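Long-range contacts in DNA methyltransferase (Nicotiana tabacum, PDB 4ONQ), which probably transfers methyl groups from S-adenosylmethionine to carbon 5 of cytosines in DNA, the chain here being its catalytic domain: residues P38-E43 with I83-V88; Y218-L223 with V245-L250. The protein carries 5 engineered substitutions. One frame throughout, in Å; residues are numbered along the deposited sequence.

Interaction 1: P38-E43 with I83-V88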
loop_
_atom_site.group_PDB
_atom_site.type_symbol
_atom_site.label_atom_id
_atom_site.label_comp_id
_atom_site.label_asym_id
_atom_site.label_seq_id
_atom_site.Cartn_x
_atom_site.Cartn_y
_atom_site.Cartn_z
ATOM N N PRO A 38 -1.679 8.655 20.464
ATOM C CA PRO A 38 -0.692 8.113 19.529
ATOM C C PRO A 38 -0.750 8.796 18.173
ATOM O O PRO A 38 -1.642 9.612 17.933
ATOM C CB PRO A 38 -1.167 6.677 19.356
ATOM C CG PRO A 38 -2.653 6.810 19.391
ATOM C CD PRO A 38 -2.941 7.893 20.414
ATOM N N PHE A 39 0.199 8.463 17.302
ATOM C CA PHE A 39 0.108 8.834 15.898
ATOM C C PHE A 39 -0.804 7.835 15.211
ATOM O O PHE A 39 -0.783 6.648 15.534
ATOM C CB PHE A 39 1.484 8.817 15.235
ATOM C CG PHE A 39 2.323 10.019 15.550
ATOM C CD1 PHE A 39 1.988 11.263 15.041
ATOM C CD2 PHE A 39 3.451 9.908 16.347
ATOM C CE1 PHE A 39 2.761 12.374 15.321
ATOM C CE2 PHE A 39 4.228 11.017 16.633
ATOM C CZ PHE A 39 3.881 12.251 16.119
ATOM N N PHE A 40 -1.622 8.300 14.275
ATOM C CA PHE A 40 -2.463 7.370 13.537
ATOM C C PHE A 40 -2.393 7.599 12.039
ATOM O O PHE A 40 -2.180 8.720 11.577
ATOM C CB PHE A 40 -3.910 7.367 14.043
ATOM C CG PHE A 40 -4.727 8.540 13.588
ATOM C CD1 PHE A 40 -5.441 8.488 12.398
ATOM C CD2 PHE A 40 -4.811 9.684 14.365
ATOM C CE1 PHE A 40 -6.207 9.564 11.983
ATOM C CE2 PHE A 40 -5.579 10.766 13.953
ATOM C CZ PHE A 40 -6.279 10.703 12.762
ATOM N N TYR A 41 -2.580 6.519 11.296
ATOM C CA TYR A 41 -2.442 6.530 9.854
ATOM C C TYR A 41 -3.534 5.636 9.284
ATOM O O TYR A 41 -3.554 4.435 9.539
ATOM C CB TYR A 41 -1.059 5.996 9.487
ATOM C CG TYR A 41 -0.651 6.153 8.042
ATOM C CD1 TYR A 41 -0.094 7.350 7.576
ATOM C CD2 TYR A 41 -0.785 5.087 7.148
ATOM C CE1 TYR A 41 0.301 7.479 6.250
ATOM C CE2 TYR A 41 -0.399 5.200 5.832
ATOM C CZ TYR A 41 0.141 6.392 5.383
ATOM O OH TYR A 41 0.529 6.479 4.066
ATOM N N TYR A 42 -4.459 6.236 8.545
ATOM C CA TYR A 42 -5.561 5.505 7.938
ATOM C C TYR A 42 -5.528 5.638 6.422
ATOM O O TYR A 42 -5.372 6.735 5.891
ATOM C CB TYR A 42 -6.917 5.999 8.462
ATOM C CG TYR A 42 -8.062 5.226 7.855
ATOM C CD1 TYR A 42 -8.348 3.940 8.286
ATOM C CD2 TYR A 42 -8.825 5.758 6.826
ATOM C CE1 TYR A 42 -9.368 3.212 7.727
ATOM C CE2 TYR A 42 -9.858 5.031 6.257
ATOM C CZ TYR A 42 -10.122 3.756 6.712
ATOM O OH TYR A 42 -11.142 3.007 6.164
ATOM N N GLU A 43 -5.693 4.519 5.724
ATOM C CA GLU A 43 -5.649 4.522 4.269
ATOM C C GLU A 43 -6.970 4.056 3.675
ATOM O O GLU A 43 -7.546 3.067 4.125
ATOM C CB GLU A 43 -4.514 3.625 3.773
ATOM C CG GLU A 43 -4.456 3.463 2.260
ATOM C CD GLU A 43 -4.675 2.029 1.810
ATOM O OE1 GLU A 43 -5.216 1.228 2.601
ATOM O OE2 GLU A 43 -4.301 1.701 0.665
ATOM N N ILE A 83 -5.670 9.594 5.870
ATOM C CA ILE A 83 -5.986 10.462 6.993
ATOM C C ILE A 83 -4.979 10.194 8.094
ATOM O O ILE A 83 -4.867 9.067 8.563
ATOM C CB ILE A 83 -7.383 10.163 7.555
ATOM C CG1 ILE A 83 -8.434 10.224 6.445
ATOM C CG2 ILE A 83 -7.713 11.127 8.696
ATOM C CD1 ILE A 83 -9.062 11.584 6.276
ATOM N N HIS A 84 -4.248 11.219 8.516
ATOM C CA HIS A 84 -3.253 11.022 9.562
ATOM C C HIS A 84 -2.980 12.285 10.374
ATOM O O HIS A 84 -3.415 13.375 10.011
ATOM C CB HIS A 84 -1.955 10.481 8.959
ATOM C CG HIS A 84 -1.356 11.374 7.920
ATOM N ND1 HIS A 84 -0.445 12.363 8.224
ATOM C CD2 HIS A 84 -1.536 11.428 6.579
ATOM C CE1 HIS A 84 -0.087 12.984 7.114
ATOM N NE2 HIS A 84 -0.737 12.439 6.103
ATOM N N ASN A 85 -2.259 12.120 11.479
ATOM C CA ASN A 85 -1.885 13.237 12.336
ATOM C C ASN A 85 -0.367 13.353 12.483
ATOM O O ASN A 85 0.138 13.812 13.506
ATOM C CB ASN A 85 -2.557 13.110 13.706
ATOM C CG ASN A 85 -2.110 11.869 14.471
ATOM O OD1 ASN A 85 -1.418 11.000 13.933
ATOM N ND2 ASN A 85 -2.520 11.775 15.732
ATOM N N LEU A 86 0.351 12.928 11.449
ATOM C CA LEU A 86 1.809 12.968 11.439
ATOM C C LEU A 86 2.283 14.347 11.035
ATOM O O LEU A 86 1.560 15.075 10.358
ATOM C CB LEU A 86 2.351 11.965 10.418
ATOM C CG LEU A 86 1.898 10.517 10.577
ATOM C CD1 LEU A 86 2.162 9.714 9.305
ATOM C CD2 LEU A 86 2.599 9.894 11.768
ATOM N N PRO A 87 3.507 14.712 11.445
ATOM C CA PRO A 87 4.139 15.897 10.865
ATOM C C PRO A 87 4.333 15.678 9.372
ATOM O O PRO A 87 4.510 14.541 8.930
ATOM C CB PRO A 87 5.490 15.973 11.584
ATOM C CG PRO A 87 5.691 14.626 12.204
ATOM C CD PRO A 87 4.329 14.103 12.502
ATOM N N VAL A 88 4.301 16.759 8.608
ATOM C CA VAL A 88 4.260 16.676 7.156
ATOM C C VAL A 88 5.600 17.123 6.563
ATOM O O VAL A 88 5.916 16.858 5.401
ATOM C CB VAL A 88 3.027 17.473 6.626
ATOM C CG1 VAL A 88 3.266 18.086 5.259
ATOM C CG2 VAL A 88 1.797 16.569 6.602
#

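Interaction 2: Y218-L223 with V245-L250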
loop_
_atom_site.group_PDB
_atom_site.type_symbol
_atom_site.label_atom_id
_atom_site.label_comp_id
_atom_site.label_asym_id
_atom_site.label_seq_id
_atom_site.Cartn_x
_atom_site.Cartn_y
_atom_site.Cartn_z
ATOM N N TYR A 218 7.415 6.860 2.827
ATOM C CA TYR A 218 7.634 8.290 2.655
ATOM C C TYR A 218 6.851 9.065 3.703
ATOM O O TYR A 218 7.363 10.027 4.273
ATOM C CB TYR A 218 7.240 8.751 1.254
ATOM C CG TYR A 218 7.475 10.227 1.000
ATOM C CD1 TYR A 218 8.763 10.736 0.859
ATOM C CD2 TYR A 218 6.408 11.108 0.882
ATOM C CE1 TYR A 218 8.979 12.081 0.614
ATOM C CE2 TYR A 218 6.615 12.452 0.640
ATOM C CZ TYR A 218 7.899 12.934 0.508
ATOM O OH TYR A 218 8.098 14.276 0.268
ATOM N N HIS A 219 5.617 8.648 3.974
ATOM C CA HIS A 219 4.867 9.332 5.034
ATOM C C HIS A 219 5.375 9.056 6.462
ATOM O O HIS A 219 5.435 9.965 7.289
ATOM C CB HIS A 219 3.369 9.060 4.920
ATOM C CG HIS A 219 2.791 9.466 3.601
ATOM N ND1 HIS A 219 1.651 8.893 3.078
ATOM C CD2 HIS A 219 3.205 10.378 2.691
ATOM C CE1 HIS A 219 1.387 9.438 1.905
ATOM N NE2 HIS A 219 2.313 10.344 1.647
ATOM N N LEU A 220 5.750 7.810 6.745
ATOM C CA LEU A 220 6.158 7.421 8.094
ATOM C C LEU A 220 7.590 7.824 8.426
ATOM O O LEU A 220 8.016 7.704 9.571
ATOM C CB LEU A 220 6.008 5.909 8.290
ATOM C CG LEU A 220 4.610 5.304 8.157
ATOM C CD1 LEU A 220 4.637 3.784 8.352
ATOM C CD2 LEU A 220 3.659 5.946 9.145
ATOM N N SER A 221 8.335 8.289 7.429
ATOM C CA SER A 221 9.759 8.567 7.612
ATOM C C SER A 221 10.013 9.602 8.706
ATOM O O SER A 221 11.055 9.581 9.355
ATOM C CB SER A 221 10.393 9.028 6.299
ATOM O OG SER A 221 9.877 10.280 5.900
ATOM N N VAL A 222 9.046 10.492 8.913
ATOM C CA VAL A 222 9.122 11.504 9.963
ATOM C C VAL A 222 9.204 10.892 11.361
ATOM O O VAL A 222 9.533 11.579 12.325
ATOM C CB VAL A 222 7.901 12.447 9.929
ATOM C CG1 VAL A 222 7.762 13.098 8.561
ATOM C CG2 VAL A 222 6.631 11.685 10.293
ATOM N N LEU A 223 8.905 9.602 11.471
ATOM C CA LEU A 223 8.897 8.936 12.768
ATOM C C LEU A 223 10.281 8.497 13.217
ATOM O O LEU A 223 10.490 8.234 14.401
ATOM C CB LEU A 223 7.968 7.725 12.754
ATOM C CG LEU A 223 6.488 8.007 12.537
ATOM C CD1 LEU A 223 5.682 6.720 12.699
ATOM C CD2 LEU A 223 6.017 9.076 13.506
ATOM N N VAL A 245 6.791 -3.375 7.150
ATOM C CA VAL A 245 7.873 -3.403 6.176
ATOM C C VAL A 245 8.351 -1.990 5.867
ATOM O O VAL A 245 9.544 -1.757 5.688
ATOM C CB VAL A 245 7.448 -4.125 4.881
ATOM C CG1 VAL A 245 8.508 -3.982 3.799
ATOM C CG2 VAL A 245 7.185 -5.592 5.169
ATOM N N ALA A 246 7.415 -1.048 5.816
ATOM C CA ALA A 246 7.768 0.354 5.634
ATOM C C ALA A 246 8.646 0.850 6.793
ATOM O O ALA A 246 9.714 1.414 6.569
ATOM C CB ALA A 246 6.515 1.207 5.496
ATOM N N LEU A 247 8.200 0.628 8.028
ATOM C CA LEU A 247 8.978 1.017 9.202
ATOM C C LEU A 247 10.342 0.349 9.210
ATOM O O LEU A 247 11.345 0.961 9.578
ATOM C CB LEU A 247 8.238 0.655 10.487
ATOM C CG LEU A 247 6.897 1.356 10.691
ATOM C CD1 LEU A 247 6.139 0.706 11.842
ATOM C CD2 LEU A 247 7.114 2.845 10.941
ATOM N N TYR A 248 10.378 -0.914 8.805
ATOM C CA TYR A 248 11.627 -1.666 8.793
ATOM C C TYR A 248 12.606 -1.114 7.767
ATOM O O TYR A 248 13.798 -0.982 8.040
ATOM C CB TYR A 248 11.361 -3.144 8.538
ATOM C CG TYR A 248 12.608 -3.955 8.277
ATOM C CD1 TYR A 248 13.435 -4.348 9.320
ATOM C CD2 TYR A 248 12.954 -4.335 6.985
ATOM C CE1 TYR A 248 14.574 -5.098 9.086
ATOM C CE2 TYR A 248 14.086 -5.086 6.739
ATOM C CZ TYR A 248 14.891 -5.468 7.796
ATOM O OH TYR A 248 16.024 -6.213 7.556
ATOM N N ARG A 249 12.108 -0.778 6.585
ATOM C CA ARG A 249 12.983 -0.272 5.534
ATOM C C ARG A 249 13.472 1.129 5.873
ATOM O O ARG A 249 14.507 1.575 5.379
ATOM C CB ARG A 249 12.270 -0.295 4.184
ATOM C CG ARG A 249 11.949 -1.702 3.715
ATOM C CD ARG A 249 11.382 -1.717 2.318
ATOM N NE ARG A 249 12.320 -1.166 1.341
ATOM C CZ ARG A 249 11.982 -0.825 0.102
ATOM N NH1 ARG A 249 10.725 -0.974 -0.310
ATOM N NH2 ARG A 249 12.899 -0.329 -0.716
ATOM N N LEU A 250 12.717 1.807 6.733
ATOM C CA LEU A 250 13.059 3.144 7.191
ATOM C C LEU A 250 14.153 3.077 8.248
ATOM O O LEU A 250 14.749 4.091 8.607
ATOM C CB LEU A 250 11.825 3.838 7.768
ATOM C CG LEU A 250 10.828 4.416 6.764
ATOM C CD1 LEU A 250 9.550 4.861 7.455
ATOM C CD2 LEU A 250 11.458 5.568 6.029
#

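Interaction 1: P38-E43 with I83-V88
Asn85 ND2 bonds to two backbone carbonyls at once, Pro38 O across the contact at 3.2 Å and Ala34 O beyond it; the N-H meets a lone pair in the carbonyl plane of Pro38, and Pro38 O itself lies near the side-chain amide plane of Asn85. The other branch, Asn85 OD1, accepts Phe40 N at 2.7 Å, with the donor tilted 30° from the carbonyl plane. The amide thus prolongs an antiparallel strand pair in the central mixed sheet of this class I methyltransferase fold, beyond the point where strand 79-84 ends. Its CG lies between the backbone N and the carbonyl carbon (chi1 63°), which turns both branches toward strand 39-45. Farther along, Tyr42 and Ile83 form a hydrogen-bonded pair: Tyr42 N to Ile83 O and Ile83 N to Tyr42 O, both 2.9 Å. Between them and Asn85, Tyr41 and His84 make a non-hydrogen-bonded pair whose side chains run side by side on one face of the sheet, the rings near parallel but barely overlapping; His84 NE2 is taken by Glu66. Tyr42 and Ile83 point to the other face, and the Phe40 ring reaches over the backbone of 83-88, with Asn85 N and His84 CA over one of its faces. Helix 337-352 packs on Phe40, helix 50-59 on Ile83. Beyond the paired residues, Phe39 CD1 meets Leu86 CD2 at 3.6 Å, while Phe39 CE1 reaches Pro87 CD at 3.7 Å.

Interaction 2: Y218-L223 with V245-L250
The flat group in this contact is the peptide linking Leu220 to Ser221: Leu250 CD1 rests on one of its faces, 3.6 Å from Ser221 N, while Leu220 O accepts Leu223 N. No ring takes part. The contact joins the last part of helix 213-220 and the residues after it to helix 242-249 and Leu250, helix 242-249 following strand 231-236 in the Rossmann-like core. The two methyls of Leu250 sit against Leu220 and Ser221, CD2 meeting Ser221 CB at 3.6 Å and CD1 also touching Leu220 CB. With Leu220 CG anti to its carbonyl carbon (chi1 -61°), Leu220 CD1 is carried to Leu247 CD2 at 3.7 Å, the two side chains crossing at a slant, and more loosely to Ala246 CB. Cutting Leu250 back to an alanine would probably open a gap over the Leu220-Ser221 peptide and leave Ser221 CB without its methyl neighbour. The buried hydroxyl of Ser221 turns back to its own helix, giving a 3.0 Å bond to Tyr218 O, and also bonds to Phe92 N. With no hydrogen bond crossing between them, the two segments meet by apolar packing, of leucine methyls on one another, on Ala246 and on the Leu220-Ser221 backbone.

The two contacts lie one after the other along the chain, yet their centres are only 12 Å apart. A probable hydrogen bond ties them, Tyr41 OH to His219 ND1 at 2.8 Å, running from the sheet pair of interaction 1 to helix 213-220 of interaction 2. Packing adds to it: Phe39 CD2 meets Leu223 CD2 at 3.9 Å, and Pro87 O approaches Val222 CG1 at 3.6 Å. Both lie near the bound sinefungin: the side chains of Tyr42 and Ala246 are each about 9 Å from it. Cys316, the predicted catalytic residue, falls in a segment that is not modelled, which leaves its distance from either contact undetermined.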